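Local coordinates for protein short-chain dehydrogenase/reductase SDR (Paraburkholderia phymatum, PDB 5VA8) that probably catalyses an NADP(H)-dependent oxidation or reduction, as expected of a Rossmann-fold short-chain dehydrogenase/reductase, and binds NADP, at residues D91-N96 against E126-T131; D133-R138 against N182-N187; N145-S150 against G167-I172. All coordinates share one frame; numbering follows the deposited sequence.

Contact 1 of 3, residues D91-N96 against E126-T131; sequences DILVNN and ELIRAT. With NAP (NADP nicotinamide-adenine-dinucleotide phosphate), chain E.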
loop_
_atom_site.group_PDB
_atom_site.type_symbol
_atom_site.label_atom_id
_atom_site.label_comp_id
_atom_site.label_asym_id
_atom_site.label_seq_id
_atom_site.Cartn_x
_atom_site.Cartn_y
_atom_site.Cartn_z
ATOM N N ASP A 91 24.191 -12.784 -15.321
ATOM C CA ASP A 91 22.850 -12.514 -15.829
ATOM C C ASP A 91 21.860 -12.289 -14.704
ATOM O O ASP A 91 20.851 -11.603 -14.900
ATOM C CB ASP A 91 22.339 -13.687 -16.673
ATOM C CG ASP A 91 23.266 -14.036 -17.810
ATOM O OD1 ASP A 91 23.379 -13.216 -18.743
ATOM O OD2 ASP A 91 23.898 -15.114 -17.761
ATOM N N ILE A 92 22.132 -12.887 -13.545
ATOM C CA ILE A 92 21.214 -12.992 -12.419
ATOM C C ILE A 92 21.987 -12.606 -11.168
ATOM O O ILE A 92 23.090 -13.111 -10.943
ATOM C CB ILE A 92 20.667 -14.425 -12.278
ATOM C CG1 ILE A 92 19.761 -14.778 -13.458
ATOM C CG2 ILE A 92 19.898 -14.591 -10.976
ATOM C CD1 ILE A 92 19.663 -16.287 -13.670
ATOM N N LEU A 93 21.415 -11.717 -10.360
ATOM C CA LEU A 93 22.031 -11.310 -9.100
ATOM C C LEU A 93 21.011 -11.512 -8.000
ATOM O O LEU A 93 19.919 -10.952 -8.074
ATOM C CB LEU A 93 22.465 -9.843 -9.150
ATOM C CG LEU A 93 22.845 -9.208 -7.815
ATOM C CD1 LEU A 93 24.101 -9.859 -7.245
ATOM C CD2 LEU A 93 23.053 -7.702 -8.023
ATOM N N VAL A 94 21.356 -12.317 -6.991
ATOM C CA VAL A 94 20.512 -12.499 -5.809
ATOM C C VAL A 94 21.223 -11.794 -4.665
ATOM O O VAL A 94 22.285 -12.239 -4.209
ATOM C CB VAL A 94 20.250 -13.978 -5.492
ATOM C CG1 VAL A 94 19.328 -14.105 -4.259
ATOM C CG2 VAL A 94 19.607 -14.679 -6.687
ATOM N N ASN A 95 20.655 -10.672 -4.235
ATOM C CA ASN A 95 21.215 -9.862 -3.162
ATOM C C ASN A 95 20.745 -10.387 -1.812
ATOM O O ASN A 95 19.569 -10.717 -1.630
ATOM C CB ASN A 95 20.796 -8.401 -3.321
ATOM C CG ASN A 95 21.758 -7.593 -4.185
ATOM O OD1 ASN A 95 22.978 -7.738 -4.085
ATOM N ND2 ASN A 95 21.206 -6.733 -5.035
ATOM N N ASN A 96 21.670 -10.434 -0.856
ATOM C CA ASN A 96 21.425 -11.045 0.442
ATOM C C ASN A 96 22.659 -10.802 1.299
ATOM O O ASN A 96 23.772 -10.677 0.783
ATOM C CB ASN A 96 21.155 -12.553 0.290
ATOM C CG ASN A 96 20.686 -13.208 1.568
ATOM O OD1 ASN A 96 19.947 -12.608 2.351
ATOM N ND2 ASN A 96 21.083 -14.464 1.768
ATOM N N GLU A 126 25.155 -1.286 -4.329
ATOM C CA GLU A 126 26.448 -1.265 -4.997
ATOM C C GLU A 126 26.637 -2.474 -5.910
ATOM O O GLU A 126 27.304 -2.356 -6.948
ATOM C CB GLU A 126 27.562 -1.169 -3.957
ATOM C CG GLU A 126 27.635 0.216 -3.308
ATOM C CD GLU A 126 28.040 1.310 -4.288
ATOM O OE1 GLU A 126 29.253 1.611 -4.372
ATOM O OE2 GLU A 126 27.155 1.867 -4.980
ATOM N N LEU A 127 26.074 -3.635 -5.556
ATOM C CA LEU A 127 26.196 -4.776 -6.460
ATOM C C LEU A 127 25.348 -4.582 -7.705
ATOM O O LEU A 127 25.751 -5.004 -8.796
ATOM C CB LEU A 127 25.820 -6.076 -5.746
ATOM C CG LEU A 127 26.928 -6.578 -4.808
ATOM C CD1 LEU A 127 26.428 -7.673 -3.860
ATOM C CD2 LEU A 127 28.113 -7.076 -5.629
ATOM N N ILE A 128 24.178 -3.948 -7.570
ATOM C CA ILE A 128 23.422 -3.573 -8.764
ATOM C C ILE A 128 24.240 -2.620 -9.623
ATOM O O ILE A 128 24.373 -2.814 -10.835
ATOM C CB ILE A 128 22.061 -2.968 -8.386
ATOM C CG1 ILE A 128 21.185 -4.063 -7.773
ATOM C CG2 ILE A 128 21.402 -2.349 -9.617
ATOM C CD1 ILE A 128 19.918 -3.568 -7.121
ATOM N N ARG A 129 24.822 -1.589 -9.007
ATOM C CA ARG A 129 25.584 -0.624 -9.798
ATOM C C ARG A 129 26.728 -1.305 -10.541
ATOM O O ARG A 129 27.034 -0.949 -11.691
ATOM C CB ARG A 129 26.109 0.498 -8.899
ATOM C CG ARG A 129 26.727 1.637 -9.686
ATOM C CD ARG A 129 27.062 2.834 -8.816
ATOM N NE ARG A 129 28.110 2.550 -7.839
ATOM C CZ ARG A 129 29.411 2.521 -8.121
ATOM N NH1 ARG A 129 29.838 2.740 -9.360
ATOM N NH2 ARG A 129 30.292 2.272 -7.156
ATOM N N ALA A 130 27.350 -2.312 -9.921
ATOM C CA ALA A 130 28.496 -2.970 -10.539
ATOM C C ALA A 130 28.118 -3.981 -11.618
ATOM O O ALA A 130 28.992 -4.368 -12.406
ATOM C CB ALA A 130 29.326 -3.672 -9.467
ATOM N N THR A 131 26.850 -4.415 -11.684
ATOM C CA THR A 131 26.454 -5.458 -12.621
ATOM C C THR A 131 25.424 -5.008 -13.643
ATOM O O THR A 131 25.187 -5.738 -14.615
ATOM C CB THR A 131 25.900 -6.675 -11.865
ATOM O OG1 THR A 131 24.772 -6.280 -11.068
ATOM C CG2 THR A 131 26.988 -7.265 -10.960
HETATM P PA NAP E . 21.036 -18.079 7.625
HETATM O O1A NAP E . 20.370 -19.393 7.551
HETATM O O2A NAP E . 21.804 -17.794 8.898
HETATM O O5B NAP E . 22.006 -17.986 6.352
HETATM C C5B NAP E . 22.792 -16.800 6.165
HETATM C C4B NAP E . 23.810 -17.107 5.102
HETATM O O4B NAP E . 24.436 -15.873 4.693
HETATM C C3B NAP E . 24.956 -18.017 5.542
HETATM O O3B NAP E . 25.427 -18.758 4.425
HETATM C C2B NAP E . 26.002 -17.004 6.000
HETATM O O2B NAP E . 27.298 -17.644 6.043
HETATM C C1B NAP E . 25.830 -15.943 4.912
HETATM N N9A NAP E . 26.275 -14.606 5.289
HETATM C C8A NAP E . 25.800 -13.846 6.325
HETATM N N7A NAP E . 26.299 -12.633 6.372
HETATM C C5A NAP E . 27.174 -12.595 5.296
HETATM C C6A NAP E . 28.032 -11.591 4.805
HETATM N N6A NAP E . 28.149 -10.379 5.357
HETATM N N1A NAP E . 28.783 -11.880 3.720
HETATM C C2A NAP E . 28.664 -13.092 3.162
HETATM N N3A NAP E . 27.890 -14.117 3.536
HETATM C C4A NAP E . 27.170 -13.804 4.618
HETATM O O3 NAP E . 19.982 -16.891 7.435
HETATM P PN NAP E . 18.622 -16.766 6.599
HETATM O O1N NAP E . 18.776 -17.443 5.296
HETATM O O2N NAP E . 17.509 -17.160 7.489
HETATM O O5D NAP E . 18.577 -15.182 6.402
HETATM C C5D NAP E . 19.026 -14.563 5.179
HETATM C C4D NAP E . 18.572 -13.125 5.243
HETATM O O4D NAP E . 17.125 -13.093 5.249
HETATM C C3D NAP E . 19.014 -12.344 6.486
HETATM O O3D NAP E . 19.263 -10.977 6.160
HETATM C C2D NAP E . 17.792 -12.450 7.392
HETATM O O2D NAP E . 17.690 -11.419 8.369
HETATM C C1D NAP E . 16.698 -12.325 6.336
HETATM N N1N NAP E . 15.374 -12.835 6.772
HETATM C C2N NAP E . 15.269 -14.058 7.320
HETATM C C3N NAP E . 14.028 -14.549 7.666
HETATM C C7N NAP E . 13.776 -15.898 8.269
HETATM O O7N NAP E . 12.738 -16.075 8.936
HETATM N N7N NAP E . 14.735 -16.816 8.181
HETATM C C4N NAP E . 12.906 -13.782 7.363
HETATM C C5N NAP E . 13.055 -12.521 6.810
HETATM C C6N NAP E . 14.304 -12.054 6.535
HETATM P P2B NAP E . 28.523 -17.001 6.872
HETATM O O1X NAP E . 28.929 -15.766 6.138
HETATM O O2X NAP E . 28.023 -16.702 8.286
HETATM O O3X NAP E . 29.591 -18.113 6.862
#
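Leu93 meets the helix through a single methyl. CD2 of Leu93 lies 3.9 Å from CB of Leu127 and 4.1 Å from CG1 of Ile128. The same CD2 of Leu93 comes within 3.8 Å of OG1 of Thr131, and the side chains of Leu93 and Thr131 cross at about a right angle. The torsion that puts the methyl there has CG anti to the backbone N (chi1 167°), with CB already directed at the helix. Two residues on, the amide of Asn95 meets the same turn from the strand. OD1 of Asn95 is 3.5 Å from CD1 of Leu127, the two side chains sliding past each other in opposite directions, while ND2 of Asn95 stands 3.8 Å from CG1 of Ile128, across whose chain it runs at roughly a right angle.

Second-shell bonds set these groups. ND2 of Asn95 donates to OD1 of Asn145 on the neighbouring strand 141-146, which fixes the rotation of the amide, and makes a weak bond to O of Pro124. OG1 of Thr131 donates to O of Leu127 over 2.8 Å, from 25° off the carbonyl plane, so the hydroxyl beside the leucine methyl is paired inside its own helix.

Strand 92-95 and the 126-131 part of helix 110-138 run antiparallel, at 169° with segment axes 9.8 Å apart, as a helix packed on a Rossmann sheet does. Asn95 and Asn96 begin the NNAG motif of classical short-chain dehydrogenases. Asn96 points away from the helix, and its OD1 approaches C4D of NADP at 3.2 Å. The chemistry therefore divides by residue: apolar contacts seat the strand on the helix, the amide nitrogen of Asn95 donates to protein acceptors, and Asn96 faces the cofactor.

Contact 2 of 3, residues D133-R138 against N182-N187; sequences DGMISR and NGVTIN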
loop_
_atom_site.group_PDB
_atom_site.type_symbol
_atom_site.label_atom_id
_atom_site.label_comp_id
_atom_site.label_asym_id
_atom_site.label_seq_id
_atom_site.Cartn_x
_atom_site.Cartn_y
_atom_site.Cartn_z
ATOM N N ASP A 133 25.296 -2.540 -15.914
ATOM C CA ASP A 133 25.748 -2.184 -17.264
ATOM C C ASP A 133 25.811 -3.408 -18.169
ATOM O O ASP A 133 25.390 -3.356 -19.335
ATOM C CB ASP A 133 27.133 -1.520 -17.226
ATOM C CG ASP A 133 27.124 -0.101 -16.650
ATOM O OD1 ASP A 133 26.050 0.456 -16.359
ATOM O OD2 ASP A 133 28.230 0.462 -16.504
ATOM N N GLY A 134 26.369 -4.509 -17.660
ATOM C CA GLY A 134 26.472 -5.714 -18.465
ATOM C C GLY A 134 25.123 -6.324 -18.776
ATOM O O GLY A 134 24.886 -6.792 -19.892
ATOM N N MET A 135 24.215 -6.334 -17.796
ATOM C CA MET A 135 22.876 -6.852 -18.065
ATOM C C MET A 135 22.197 -6.045 -19.163
ATOM O O MET A 135 21.584 -6.608 -20.076
ATOM C CB MET A 135 22.031 -6.824 -16.789
ATOM C CG MET A 135 22.520 -7.778 -15.705
ATOM S SD MET A 135 21.434 -7.671 -14.265
ATOM C CE MET A 135 22.252 -8.837 -13.158
ATOM N N ILE A 136 22.277 -4.718 -19.067
ATOM C CA ILE A 136 21.672 -3.861 -20.084
ATOM C C ILE A 136 22.281 -4.151 -21.451
ATOM O O ILE A 136 21.568 -4.266 -22.456
ATOM C CB ILE A 136 21.833 -2.385 -19.677
ATOM C CG1 ILE A 136 20.888 -2.053 -18.520
ATOM C CG2 ILE A 136 21.631 -1.449 -20.876
ATOM C CD1 ILE A 136 21.101 -0.666 -17.950
ATOM N N SER A 137 23.601 -4.325 -21.497
ATOM C CA SER A 137 24.285 -4.544 -22.767
ATOM C C SER A 137 23.847 -5.845 -23.433
ATOM O O SER A 137 23.915 -5.964 -24.664
ATOM C CB SER A 137 25.800 -4.535 -22.544
ATOM O OG SER A 137 26.276 -5.782 -22.060
ATOM N N ARG A 138 23.403 -6.828 -22.652
ATOM C CA ARG A 138 22.944 -8.099 -23.187
ATOM C C ARG A 138 21.435 -8.154 -23.369
ATOM O O ARG A 138 20.925 -9.141 -23.905
ATOM C CB ARG A 138 23.416 -9.248 -22.290
ATOM C CG ARG A 138 24.930 -9.457 -22.377
ATOM C CD ARG A 138 25.412 -10.582 -21.470
ATOM N NE ARG A 138 25.230 -10.264 -20.057
ATOM C CZ ARG A 138 26.135 -9.649 -19.294
ATOM N NH1 ARG A 138 27.306 -9.274 -19.801
ATOM N NH2 ARG A 138 25.859 -9.410 -18.015
ATOM N N ASN A 182 15.415 -2.252 -20.952
ATOM C CA ASN A 182 16.549 -3.030 -21.438
ATOM C C ASN A 182 16.438 -4.514 -21.109
ATOM O O ASN A 182 17.449 -5.219 -21.124
ATOM C CB ASN A 182 17.843 -2.467 -20.859
ATOM C CG ASN A 182 17.955 -0.981 -21.064
ATOM O OD1 ASN A 182 18.180 -0.525 -22.183
ATOM N ND2 ASN A 182 17.791 -0.210 -19.987
ATOM N N GLY A 183 15.243 -5.005 -20.814
ATOM C CA GLY A 183 15.096 -6.430 -20.587
ATOM C C GLY A 183 15.581 -6.893 -19.234
ATOM O O GLY A 183 15.779 -8.100 -19.040
ATOM N N VAL A 184 15.781 -5.968 -18.303
ATOM C CA VAL A 184 16.222 -6.264 -16.944
ATOM C C VAL A 184 15.033 -6.077 -16.016
ATOM O O VAL A 184 14.286 -5.095 -16.142
ATOM C CB VAL A 184 17.382 -5.343 -16.528
ATOM C CG1 VAL A 184 17.825 -5.627 -15.095
ATOM C CG2 VAL A 184 18.537 -5.501 -17.502
ATOM N N THR A 185 14.844 -7.014 -15.090
ATOM C CA THR A 185 13.860 -6.831 -14.033
ATOM C C THR A 185 14.565 -6.839 -12.688
ATOM O O THR A 185 15.621 -7.459 -12.523
ATOM C CB THR A 185 12.782 -7.913 -14.031
ATOM O OG1 THR A 185 13.374 -9.164 -13.652
ATOM C CG2 THR A 185 12.132 -8.035 -15.413
ATOM N N ILE A 186 13.991 -6.104 -11.741
ATOM C CA ILE A 186 14.532 -6.002 -10.390
ATOM C C ILE A 186 13.346 -6.111 -9.447
ATOM O O ILE A 186 12.439 -5.273 -9.493
ATOM C CB ILE A 186 15.285 -4.686 -10.143
ATOM C CG1 ILE A 186 16.404 -4.502 -11.171
ATOM C CG2 ILE A 186 15.842 -4.666 -8.708
ATOM C CD1 ILE A 186 17.179 -3.181 -11.023
ATOM N N ASN A 187 13.329 -7.158 -8.626
ATOM C CA ASN A 187 12.208 -7.434 -7.745
ATOM C C ASN A 187 12.743 -7.796 -6.373
ATOM O O ASN A 187 13.910 -8.157 -6.215
ATOM C CB ASN A 187 11.334 -8.580 -8.276
ATOM C CG ASN A 187 10.649 -8.216 -9.572
ATOM O OD1 ASN A 187 9.734 -7.389 -9.587
ATOM N ND2 ASN A 187 11.073 -8.840 -10.670
HETATM O O HOH W 1 19.450 -2.732 -23.705
#
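A water donates one bond to each segment and so joins the backbone O of Ile136 to the side-chain amide of Asn182. It lies 2.9 Å from O of Ile136 and 3.0 Å from OD1 of Asn182, bridging a carbonyl late in helix 110-138 to the turn that precedes strand 184-191.

Beside the bridge the same two residues touch directly, their side chains crossing obliquely. CG2 of Ile136 meets the amide at CG and OD1, at 3.7 Å from CG of Asn182. The CG1-CD1 branch comes against CB and ND2, with CD1 of Ile136 3.9 Å from ND2 of Asn182. With OD1 taken by the water, ND2 donates to O of Val179 at the end of helix 159-179; both ends of the amide are thus held.

Deeper in, CG2 of Val184 packs on CB of Met135 at 3.8 Å. With CG1 anti to the backbone N (chi1 179°), CG2 of Val184 sits beside the backbone N, anti to the carbonyl carbon. The extended Met135 chain then carries its sulfur and CE away from Val184, toward strand 92-95. Within the helix, O of Gly134 accepts from OG of Ser137 at 2.8 Å and from N of Arg138 at 3.1 Å, both from the same face of its plane.

The last turns of helix 110-138 are in this way packed against the start of strand 184-191 in the doubly wound fold. Arg106 of a second subunit also packs on Ile136. The contact grades from apolar at Val184 to polar at Asn182, where a water pairs two acceptors that could not bond to each other.

Contact 3 of 3, residues N145-S150 against G167-I172; sequences NITSSS and GLTGFI. With TCE (3,3',3''-phosphanetriyltripropanoic acid), chain F; NAP (NADP nicotinamide-adenine-dinucleotide phosphate), chain E.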
loop_
_atom_site.group_PDB
_atom_site.type_symbol
_atom_site.label_atom_id
_atom_site.label_comp_id
_atom_site.label_asym_id
_atom_site.label_seq_id
_atom_site.Cartn_x
_atom_site.Cartn_y
_atom_site.Cartn_z
ATOM N N ASN A 145 16.225 -9.139 -4.722
ATOM C CA ASN A 145 16.736 -8.717 -3.420
ATOM C C ASN A 145 15.965 -9.439 -2.322
ATOM O O ASN A 145 14.744 -9.292 -2.221
ATOM C CB ASN A 145 16.601 -7.205 -3.241
ATOM C CG ASN A 145 17.216 -6.437 -4.384
ATOM O OD1 ASN A 145 18.421 -6.518 -4.602
ATOM N ND2 ASN A 145 16.395 -5.698 -5.123
ATOM N N ILE A 146 16.671 -10.196 -1.486
ATOM C CA ILE A 146 16.032 -10.814 -0.328
ATOM C C ILE A 146 15.923 -9.752 0.752
ATOM O O ILE A 146 16.945 -9.243 1.230
ATOM C CB ILE A 146 16.833 -12.021 0.176
ATOM C CG1 ILE A 146 16.893 -13.114 -0.890
ATOM C CG2 ILE A 146 16.232 -12.544 1.499
ATOM C CD1 ILE A 146 17.766 -14.303 -0.471
ATOM N N THR A 147 14.688 -9.403 1.130
ATOM C CA THR A 147 14.492 -8.361 2.132
ATOM C C THR A 147 13.796 -8.977 3.337
ATOM O O THR A 147 14.383 -9.853 3.985
ATOM C CB THR A 147 13.743 -7.146 1.557
ATOM O OG1 THR A 147 12.435 -7.508 1.088
ATOM C CG2 THR A 147 14.550 -6.539 0.392
ATOM N N SER A 148 12.560 -8.569 3.627
ATOM C CA SER A 148 11.893 -8.995 4.856
ATOM C C SER A 148 10.457 -8.507 4.834
ATOM O O SER A 148 10.156 -7.466 4.246
ATOM C CB SER A 148 12.595 -8.431 6.097
ATOM O OG SER A 148 11.909 -8.840 7.274
ATOM N N SER A 149 9.591 -9.236 5.545
ATOM C CA SER A 149 8.259 -8.719 5.830
ATOM C C SER A 149 8.312 -7.396 6.591
ATOM O O SER A 149 7.306 -6.682 6.629
ATOM C CB SER A 149 7.465 -9.743 6.647
ATOM O OG SER A 149 7.965 -9.798 7.980
ATOM N N SER A 150 9.458 -7.070 7.208
ATOM C CA SER A 150 9.605 -5.830 7.973
ATOM C C SER A 150 9.332 -4.577 7.143
ATOM O O SER A 150 9.050 -3.521 7.724
ATOM C CB SER A 150 11.018 -5.740 8.561
ATOM O OG SER A 150 11.961 -5.488 7.512
ATOM N N GLY A 167 14.593 1.318 3.270
ATOM C CA GLY A 167 15.413 2.204 2.457
ATOM C C GLY A 167 15.792 1.572 1.138
ATOM O O GLY A 167 15.681 2.200 0.079
ATOM N N LEU A 168 16.274 0.331 1.182
ATOM C CA LEU A 168 16.573 -0.368 -0.067
ATOM C C LEU A 168 15.352 -0.391 -0.967
ATOM O O LEU A 168 15.435 -0.090 -2.164
ATOM C CB LEU A 168 17.033 -1.798 0.221
ATOM C CG LEU A 168 17.262 -2.640 -1.038
ATOM C CD1 LEU A 168 18.372 -2.017 -1.879
ATOM C CD2 LEU A 168 17.619 -4.087 -0.667
ATOM N N THR A 169 14.206 -0.775 -0.398
ATOM C CA THR A 169 13.005 -0.991 -1.196
ATOM C C THR A 169 12.560 0.283 -1.901
ATOM O O THR A 169 12.146 0.246 -3.070
ATOM C CB THR A 169 11.895 -1.526 -0.295
ATOM O OG1 THR A 169 12.350 -2.735 0.321
ATOM C CG2 THR A 169 10.639 -1.826 -1.111
ATOM N N GLY A 170 12.629 1.422 -1.199
ATOM C CA GLY A 170 12.259 2.684 -1.819
ATOM C C GLY A 170 13.169 3.055 -2.973
ATOM O O GLY A 170 12.714 3.609 -3.983
ATOM N N PHE A 171 14.467 2.763 -2.839
ATOM C CA PHE A 171 15.385 3.019 -3.946
ATOM C C PHE A 171 15.142 2.054 -5.101
ATOM O O PHE A 171 15.147 2.465 -6.273
ATOM C CB PHE A 171 16.841 2.916 -3.477
ATOM C CG PHE A 171 17.819 2.874 -4.624
ATOM C CD1 PHE A 171 18.113 4.021 -5.335
ATOM C CD2 PHE A 171 18.396 1.669 -5.006
ATOM C CE1 PHE A 171 18.990 3.981 -6.424
ATOM C CE2 PHE A 171 19.276 1.616 -6.084
ATOM C CZ PHE A 171 19.579 2.773 -6.778
ATOM N N ILE A 172 14.960 0.764 -4.796
ATOM C CA ILE A 172 14.772 -0.237 -5.851
ATOM C C ILE A 172 13.595 0.141 -6.737
ATOM O O ILE A 172 13.603 -0.116 -7.949
ATOM C CB ILE A 172 14.578 -1.635 -5.228
ATOM C CG1 ILE A 172 15.889 -2.133 -4.608
ATOM C CG2 ILE A 172 14.017 -2.633 -6.252
ATOM C CD1 ILE A 172 17.038 -2.267 -5.619
HETATM O O16 TCE F . 16.034 -8.630 9.434
HETATM C C14 TCE F . 14.876 -9.125 9.354
HETATM O O15 TCE F . 13.899 -8.405 9.040
HETATM C C5 TCE F . 14.665 -10.604 9.670
HETATM C C2 TCE F . 13.168 -10.852 9.830
HETATM P P TCE F . 12.863 -12.682 9.920
HETATM C C3 TCE F . 14.102 -13.525 10.991
HETATM C C6 TCE F . 13.788 -12.968 12.373
HETATM C C8 TCE F . 14.837 -13.503 13.325
HETATM O O10 TCE F . 14.449 -14.066 14.375
HETATM O O9 TCE F . 16.064 -13.389 13.053
HETATM C C1 TCE F . 11.138 -12.971 10.498
HETATM C C4 TCE F . 10.202 -12.313 9.491
HETATM C C11 TCE F . 8.787 -12.481 10.013
HETATM O O12 TCE F . 7.797 -12.093 9.338
HETATM O O13 TCE F . 8.627 -13.025 11.138
HETATM P PA NAP E . 21.036 -18.079 7.625
HETATM O O1A NAP E . 20.370 -19.393 7.551
HETATM O O2A NAP E . 21.804 -17.794 8.898
HETATM O O5B NAP E . 22.006 -17.986 6.352
HETATM C C5B NAP E . 22.792 -16.800 6.165
HETATM C C4B NAP E . 23.810 -17.107 5.102
HETATM O O4B NAP E . 24.436 -15.873 4.693
HETATM C C3B NAP E . 24.956 -18.017 5.542
HETATM O O3B NAP E . 25.427 -18.758 4.425
HETATM C C2B NAP E . 26.002 -17.004 6.000
HETATM O O2B NAP E . 27.298 -17.644 6.043
HETATM C C1B NAP E . 25.830 -15.943 4.912
HETATM N N9A NAP E . 26.275 -14.606 5.289
HETATM C C8A NAP E . 25.800 -13.846 6.325
HETATM N N7A NAP E . 26.299 -12.633 6.372
HETATM C C5A NAP E . 27.174 -12.595 5.296
HETATM C C6A NAP E . 28.032 -11.591 4.805
HETATM N N6A NAP E . 28.149 -10.379 5.357
HETATM N N1A NAP E . 28.783 -11.880 3.720
HETATM C C2A NAP E . 28.664 -13.092 3.162
HETATM N N3A NAP E . 27.890 -14.117 3.536
HETATM C C4A NAP E . 27.170 -13.804 4.618
HETATM O O3 NAP E . 19.982 -16.891 7.435
HETATM P PN NAP E . 18.622 -16.766 6.599
HETATM O O1N NAP E . 18.776 -17.443 5.296
HETATM O O2N NAP E . 17.509 -17.160 7.489
HETATM O O5D NAP E . 18.577 -15.182 6.402
HETATM C C5D NAP E . 19.026 -14.563 5.179
HETATM C C4D NAP E . 18.572 -13.125 5.243
HETATM O O4D NAP E . 17.125 -13.093 5.249
HETATM C C3D NAP E . 19.014 -12.344 6.486
HETATM O O3D NAP E . 19.263 -10.977 6.160
HETATM C C2D NAP E . 17.792 -12.450 7.392
HETATM O O2D NAP E . 17.690 -11.419 8.369
HETATM C C1D NAP E . 16.698 -12.325 6.336
HETATM N N1N NAP E . 15.374 -12.835 6.772
HETATM C C2N NAP E . 15.269 -14.058 7.320
HETATM C C3N NAP E . 14.028 -14.549 7.666
HETATM C C7N NAP E . 13.776 -15.898 8.269
HETATM O O7N NAP E . 12.738 -16.075 8.936
HETATM N N7N NAP E . 14.735 -16.816 8.181
HETATM C C4N NAP E . 12.906 -13.782 7.363
HETATM C C5N NAP E . 13.055 -12.521 6.810
HETATM C C6N NAP E . 14.304 -12.054 6.535
HETATM P P2B NAP E . 28.523 -17.001 6.872
HETATM O O1X NAP E . 28.929 -15.766 6.138
HETATM O O2X NAP E . 28.023 -16.702 8.286
HETATM O O3X NAP E . 29.591 -18.113 6.862
HETATM O O HOH W 2 11.303 -5.331 -0.162
#
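Asn145 and Ile172 reach for each other tip to tip, ND2 of Asn145 ending 3.5 Å from CD1 of Ile172. This is packing: ND2 of Asn145 gives its hydrogen bond to OD1 of Asn188 on strand 184-191, which holds the rotation of the amide. One turn earlier in the helix, Leu168 crosses Thr147 at a slant, with CD2 of Leu168 4.1 Å from CG2 of Thr147. CG2 of Thr147 is anti to the carbonyl carbon, while chi1 of 61° places OG1 between the backbone N and the carbonyl carbon. There OG1 of Thr147 shares a water, at 2.8 Å, with OG1 of Thr169, to which the water donates.

Strand 141-146 and helix 159-179 form the first half of a beta-alpha-beta crossover completed by strand 184-191. Beyond the strand the chain turns to the pocket. OG of Ser148 donates to O15 of the bound phosphine tricarboxylate over 2.7 Å and accepts from N of Ser150 at 3.0 Å with a 171° N-H...O angle, an ST turn. OG of Ser149 donates to O12 of a second carboxylate at 2.7 Å, and O of Thr147 lies 3.4 Å from C6N of the nicotinamide.

Overall arrangement
The three contacts pack helices on one parallel seven-stranded Rossmann sheet. Strands 92-95, 141-146 and 184-191, which serve contacts 1, 3 and 2, lie side by side in it. Contacts 1 and 2 share helix 110-138 and have centres about 10 Å apart; contact 3 is about 14 Å from contact 1 and 19 Å from contact 2. Along the chain contact 1 closes first, and contact 3 is nested inside the loop closed by contact 2. Helix 110-138 meets helix 159-179 where CD1 of Ile128 touches CD1 of Ile172 at 3.5 Å. In contacts 1 and 3 the C-terminal ends of strands 92-95 and 141-146, and the residues just after them, face NADP; contact 2 does not touch it.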